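Antigen TpF1 (PDB 2FJC) binds ferric iron as a mini-ferritin of the Dps family and may also have a structural role in the outer membrane. Local coordinates at residues Ala66-Gln71 and Asp129-Gly134; Cys15-Gln20 and Ser114-Gln119. All coordinates share one frame; numbering follows the deposited sequence.

In the fold
Contact 1 and contact 2 each join one pair of helices of a ferritin four-helix bundle. Contact 2 joins helix 8-38 to helix 99-127, and contact 1 joins helix 44-71 to helix 130-154, so together they use all four long helices. Along the chain the segments alternate: 15-20, 66-71, 114-119, 129-134. Their centres lie 12 Å apart, and the contacts touch through Leu-69, which packs on Cys-15, Leu-18 and Arg-19. Contact 1 is buried and includes Glu-67 of the iron site; contact 2 lies on the surface, its centre about 9 Å from that of the chain. One end of the bundle is thus tied across all four helices, including the one that carries Glu-67.

Contact 1: residues Ala66-Gln71 and Asp129-Gly134; sequences AERLLQ and DAVTDG. With FE (Fe (III) ion), chain R.
Arg-68 and Asp-129 extend toward one another, with Thr-132 at the edge of the guanidinium and Val-131 over one face. With CG anti to the backbone N (chi1 179°) and a bend at chi2, the arginine reaches across to the start of the other helix. Its NE donates to Thr-132 OG1 at 2.8 Å, exactly in the guanidinium plane and almost perfectly straight (177° at the hydrogen). NH2 forms a salt bridge with Asp-129 OD1, also at 2.8 Å, on the syn side of a carboxylate whose plane is turned 63° from the guanidinium. Val-131 CG1 sits over the centre of one guanidinium face, 3.4 Å from CZ, so two edge bonds and a methyl group together limit its rotation.

Asp-129 is simultaneously the N-cap of helix 130-154: OD1 accepts Thr-132 N at 3.0 Å from the face opposite to the arginine. Its OD2 accepts a hydrogen bond from Thr-132 OG1 at 2.7 Å, leaving that hydroxyl oxygen to accept from Arg-68 NE. These three bonds hold the carboxylate in place, and the arginine's charge would probably favour its ionised form. One residue before Arg-68, Glu-67 binds the iron with Asp-63 and with His-36 of a neighbouring subunit. The contact thus ties the end of helix 44-71 to the beginning of helix 130-154, with Ala-124 of helix 99-127 and Ile-14 of helix 8-38 packing against Asp-129.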
loop_
_atom_site.group_PDB
_atom_site.type_symbol
_atom_site.label_atom_id
_atom_site.label_comp_id
_atom_site.label_asym_id
_atom_site.label_seq_id
_atom_site.Cartn_x
_atom_site.Cartn_y
_atom_site.Cartn_z
ATOM N N ALA B 66 -28.520 -2.088 12.784
ATOM C CA ALA B 66 -29.513 -2.977 12.201
ATOM C C ALA B 66 -29.097 -4.428 12.430
ATOM O O ALA B 66 -29.924 -5.291 12.725
ATOM C CB ALA B 66 -29.644 -2.713 10.719
ATOM N N GLU B 67 -27.807 -4.694 12.289
ATOM C CA GLU B 67 -27.300 -6.040 12.477
ATOM C C GLU B 67 -27.346 -6.473 13.929
ATOM O O GLU B 67 -27.502 -7.658 14.218
ATOM C CB GLU B 67 -25.874 -6.146 11.958
ATOM C CG GLU B 67 -25.774 -7.007 10.722
ATOM C CD GLU B 67 -25.013 -6.329 9.604
ATOM O OE1 GLU B 67 -23.893 -5.833 9.860
ATOM O OE2 GLU B 67 -25.537 -6.300 8.472
ATOM N N ARG B 68 -27.197 -5.520 14.842
ATOM C CA ARG B 68 -27.252 -5.852 16.252
ATOM C C ARG B 68 -28.682 -6.277 16.553
ATOM O O ARG B 68 -28.931 -7.221 17.301
ATOM C CB ARG B 68 -26.867 -4.644 17.105
ATOM C CG ARG B 68 -26.928 -4.910 18.604
ATOM C CD ARG B 68 -26.205 -6.198 18.954
ATOM N NE ARG B 68 -26.286 -6.511 20.378
ATOM C CZ ARG B 68 -25.989 -7.701 20.889
ATOM N NH1 ARG B 68 -25.594 -8.683 20.085
ATOM N NH2 ARG B 68 -26.099 -7.914 22.193
ATOM N N LEU B 69 -29.617 -5.567 15.941
ATOM C CA LEU B 69 -31.027 -5.848 16.095
ATOM C C LEU B 69 -31.295 -7.281 15.620
ATOM O O LEU B 69 -32.031 -8.038 16.256
ATOM C CB LEU B 69 -31.815 -4.848 15.264
ATOM C CG LEU B 69 -33.308 -4.670 15.470
ATOM C CD1 LEU B 69 -33.626 -4.454 16.932
ATOM C CD2 LEU B 69 -33.745 -3.463 14.648
ATOM N N LEU B 70 -30.690 -7.651 14.501
ATOM C CA LEU B 70 -30.864 -8.995 13.965
ATOM C C LEU B 70 -30.320 -10.028 14.949
ATOM O O LEU B 70 -30.930 -11.070 15.174
ATOM C CB LEU B 70 -30.134 -9.133 12.623
ATOM C CG LEU B 70 -30.684 -8.266 11.493
ATOM C CD1 LEU B 70 -29.804 -8.370 10.260
ATOM C CD2 LEU B 70 -32.103 -8.715 11.193
ATOM N N GLN B 71 -29.166 -9.728 15.532
ATOM C CA GLN B 71 -28.545 -10.616 16.490
ATOM C C GLN B 71 -29.424 -10.816 17.708
ATOM O O GLN B 71 -29.445 -11.900 18.285
ATOM C CB GLN B 71 -27.194 -10.058 16.926
ATOM C CG GLN B 71 -26.194 -10.003 15.817
ATOM C CD GLN B 71 -25.024 -9.140 16.153
ATOM O OE1 GLN B 71 -24.351 -8.635 15.262
ATOM N NE2 GLN B 71 -24.765 -8.959 17.440
ATOM N N ASP B 129 -26.403 -5.816 28.650
ATOM C CA ASP B 129 -26.185 -6.035 27.221
ATOM C C ASP B 129 -24.897 -5.290 26.835
ATOM O O ASP B 129 -24.928 -4.222 26.212
ATOM C CB ASP B 129 -27.372 -5.507 26.409
ATOM C CG ASP B 129 -27.282 -5.878 24.933
ATOM O OD1 ASP B 129 -26.172 -6.249 24.481
ATOM O OD2 ASP B 129 -28.319 -5.792 24.221
ATOM N N ALA B 130 -23.767 -5.874 27.219
ATOM C CA ALA B 130 -22.453 -5.295 26.971
ATOM C C ALA B 130 -22.191 -4.977 25.500
ATOM O O ALA B 130 -21.702 -3.892 25.174
ATOM C CB ALA B 130 -21.368 -6.228 27.522
ATOM N N VAL B 131 -22.523 -5.910 24.614
ATOM C CA VAL B 131 -22.310 -5.700 23.187
ATOM C C VAL B 131 -23.050 -4.471 22.658
ATOM O O VAL B 131 -22.460 -3.610 22.004
ATOM C CB VAL B 131 -22.735 -6.933 22.365
ATOM C CG1 VAL B 131 -22.762 -6.601 20.887
ATOM C CG2 VAL B 131 -21.770 -8.069 22.617
ATOM N N THR B 132 -24.345 -4.386 22.930
ATOM C CA THR B 132 -25.105 -3.239 22.457
ATOM C C THR B 132 -24.536 -1.964 23.068
ATOM O O THR B 132 -24.452 -0.929 22.416
ATOM C CB THR B 132 -26.582 -3.361 22.833
ATOM O OG1 THR B 132 -27.128 -4.524 22.206
ATOM C CG2 THR B 132 -27.354 -2.126 22.379
ATOM N N ASP B 133 -24.126 -2.055 24.322
ATOM C CA ASP B 133 -23.556 -0.922 25.035
ATOM C C ASP B 133 -22.355 -0.396 24.254
ATOM O O ASP B 133 -22.267 0.785 23.940
ATOM C CB ASP B 133 -23.117 -1.380 26.424
ATOM C CG ASP B 133 -22.681 -0.240 27.315
ATOM O OD1 ASP B 133 -22.406 0.870 26.800
ATOM O OD2 ASP B 133 -22.596 -0.468 28.547
ATOM N N GLY B 134 -21.431 -1.297 23.944
ATOM C CA GLY B 134 -20.233 -0.936 23.206
ATOM C C GLY B 134 -20.516 -0.376 21.821
ATOM O O GLY B 134 -19.877 0.583 21.379
HETATM FE FE FE R . -24.024 -5.451 6.749
#

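Contact 2: residues Cys15-Gln20 and Ser114-Gln119; sequences CEQLRQ and STRFSQ
Arg-116 and Gln-20 meet between helix 8-38 and helix 99-127 through a weak hydrogen bond, an example of how a surface seam can be spanned by long polar side chains. The arginine can be followed outward. Its CB leaves the backbone toward helix 8-38, and CG swings away from the carbonyl (chi1 -65°). From there, bends at chi2 and chi3 turn the chain so that CD comes to 3.3 Å from Gln-20 OE1. The next atom, NE, donates to that same oxygen at 2.6 Å, but the bond is bent to 127° at the hydrogen and is weak despite its shortness. CZ is 3.4 Å from Gln-20 OE1, and the oxygen approaches the guanidinium obliquely. At the tip, NH1 faces the end of Gln-17, whose amide carbon CD is 3.8 Å away.

Both glutamine amides are turned steeply against the guanidinium plane, yet they arrive differently. Gln-20 extends beyond CG to bring its oxygen to the NE side of the group, while Gln-17 is bent at chi2 and sets its amide against the guanidinium edge. The other end of the Gln-20 amide, NE2, makes a weak hydrogen bond to Leu-86 O, so this side chain also links the seam to helix 80-86.

Beneath these polar groups, Phe-117 points into the bundle and meets the ring of His-21. The local helix axes run at 157° to each other and approach to 10.3 Å, an antiparallel pairing of the first and third long helices characteristic of the ferritin four-helix bundle.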
loop_
_atom_site.group_PDB
_atom_site.type_symbol
_atom_site.label_atom_id
_atom_site.label_comp_id
_atom_site.label_asym_id
_atom_site.label_seq_id
_atom_site.Cartn_x
_atom_site.Cartn_y
_atom_site.Cartn_z
ATOM N N CYS B 15 -34.508 -3.362 21.695
ATOM C CA CYS B 15 -34.835 -3.570 20.289
ATOM C C CYS B 15 -35.702 -2.444 19.751
ATOM O O CYS B 15 -35.551 -2.028 18.605
ATOM C CB CYS B 15 -35.574 -4.892 20.088
ATOM S SG CYS B 15 -34.517 -6.326 20.209
ATOM N N GLU B 16 -36.619 -1.956 20.579
ATOM C CA GLU B 16 -37.501 -0.876 20.157
ATOM C C GLU B 16 -36.662 0.378 19.890
ATOM O O GLU B 16 -36.893 1.100 18.930
ATOM C CB GLU B 16 -38.559 -0.600 21.232
ATOM C CG GLU B 16 -39.848 0.010 20.681
ATOM C CD GLU B 16 -40.335 -0.694 19.406
ATOM O OE1 GLU B 16 -40.448 -1.940 19.414
ATOM O OE2 GLU B 16 -40.604 -0.000 18.393
ATOM N N GLN B 17 -35.684 0.626 20.749
ATOM C CA GLN B 17 -34.797 1.768 20.593
ATOM C C GLN B 17 -33.981 1.596 19.318
ATOM O O GLN B 17 -33.883 2.517 18.499
ATOM C CB GLN B 17 -33.856 1.869 21.795
ATOM C CG GLN B 17 -34.473 2.513 23.032
ATOM C CD GLN B 17 -34.750 3.992 22.818
ATOM O OE1 GLN B 17 -33.828 4.819 22.795
ATOM N NE2 GLN B 17 -36.025 4.334 22.638
ATOM N N LEU B 18 -33.401 0.409 19.151
ATOM C CA LEU B 18 -32.595 0.098 17.974
ATOM C C LEU B 18 -33.386 0.310 16.678
ATOM O O LEU B 18 -32.877 0.898 15.728
ATOM C CB LEU B 18 -32.083 -1.338 18.066
ATOM C CG LEU B 18 -30.666 -1.525 18.618
ATOM C CD1 LEU B 18 -30.340 -0.510 19.702
ATOM C CD2 LEU B 18 -30.532 -2.937 19.130
ATOM N N ARG B 19 -34.628 -0.159 16.651
ATOM C CA ARG B 19 -35.483 -0.002 15.480
ATOM C C ARG B 19 -35.629 1.464 15.139
ATOM O O ARG B 19 -35.609 1.844 13.972
ATOM C CB ARG B 19 -36.873 -0.604 15.727
ATOM C CG ARG B 19 -36.950 -2.096 15.417
ATOM C CD ARG B 19 -38.226 -2.733 15.941
ATOM N NE ARG B 19 -39.440 -2.067 15.467
ATOM C CZ ARG B 19 -39.929 -2.164 14.229
ATOM N NH1 ARG B 19 -39.308 -2.902 13.314
ATOM N NH2 ARG B 19 -41.060 -1.537 13.912
ATOM N N GLN B 20 -35.773 2.298 16.157
ATOM C CA GLN B 20 -35.909 3.714 15.910
ATOM C C GLN B 20 -34.593 4.302 15.404
ATOM O O GLN B 20 -34.592 5.161 14.525
ATOM C CB GLN B 20 -36.350 4.462 17.161
ATOM C CG GLN B 20 -36.452 5.945 16.881
ATOM C CD GLN B 20 -37.043 6.727 18.015
ATOM O OE1 GLN B 20 -36.462 6.801 19.107
ATOM N NE2 GLN B 20 -38.212 7.330 17.770
ATOM N N SER B 114 -27.809 11.834 19.560
ATOM C CA SER B 114 -26.985 11.638 20.735
ATOM C C SER B 114 -27.818 11.377 21.991
ATOM O O SER B 114 -27.526 10.451 22.744
ATOM C CB SER B 114 -26.090 12.852 20.948
ATOM O OG SER B 114 -25.169 12.633 22.004
ATOM N N THR B 115 -28.852 12.183 22.226
ATOM C CA THR B 115 -29.668 11.968 23.407
ATOM C C THR B 115 -30.434 10.640 23.271
ATOM O O THR B 115 -30.594 9.903 24.244
ATOM C CB THR B 115 -30.653 13.142 23.646
ATOM O OG1 THR B 115 -31.640 13.162 22.614
ATOM C CG2 THR B 115 -29.913 14.469 23.642
ATOM N N ARG B 116 -30.889 10.324 22.065
ATOM C CA ARG B 116 -31.607 9.076 21.871
ATOM C C ARG B 116 -30.682 7.874 22.071
ATOM O O ARG B 116 -31.058 6.899 22.713
ATOM C CB ARG B 116 -32.262 9.032 20.489
ATOM C CG ARG B 116 -33.351 10.085 20.336
ATOM C CD ARG B 116 -34.622 9.493 19.754
ATOM N NE ARG B 116 -35.163 8.429 20.594
ATOM C CZ ARG B 116 -35.619 8.613 21.829
ATOM N NH1 ARG B 116 -36.092 7.586 22.524
ATOM N NH2 ARG B 116 -35.609 9.827 22.367
ATOM N N PHE B 117 -29.468 7.952 21.537
ATOM C CA PHE B 117 -28.510 6.861 21.686
ATOM C C PHE B 117 -28.108 6.679 23.140
ATOM O O PHE B 117 -27.909 5.557 23.598
ATOM C CB PHE B 117 -27.251 7.102 20.848
ATOM C CG PHE B 117 -27.419 6.793 19.384
ATOM C CD1 PHE B 117 -27.906 5.564 18.968
ATOM C CD2 PHE B 117 -27.065 7.723 18.419
ATOM C CE1 PHE B 117 -28.034 5.266 17.615
ATOM C CE2 PHE B 117 -27.191 7.431 17.067
ATOM C CZ PHE B 117 -27.678 6.199 16.666
ATOM N N SER B 118 -27.981 7.785 23.865
ATOM C CA SER B 118 -27.616 7.717 25.271
ATOM C C SER B 118 -28.650 6.931 26.079
ATOM O O SER B 118 -28.295 6.202 27.000
ATOM C CB SER B 118 -27.467 9.119 25.854
ATOM O OG SER B 118 -26.234 9.697 25.484
ATOM N N GLN B 119 -29.924 7.075 25.733
ATOM C CA GLN B 119 -30.960 6.352 26.455
ATOM C C GLN B 119 -30.748 4.860 26.248
ATOM O O GLN B 119 -30.888 4.069 27.178
ATOM C CB GLN B 119 -32.350 6.755 25.962
ATOM C CG GLN B 119 -32.585 8.249 25.992
ATOM C CD GLN B 119 -33.931 8.639 25.412
ATOM O OE1 GLN B 119 -34.372 8.085 24.399
ATOM N NE2 GLN B 119 -34.587 9.607 26.044
#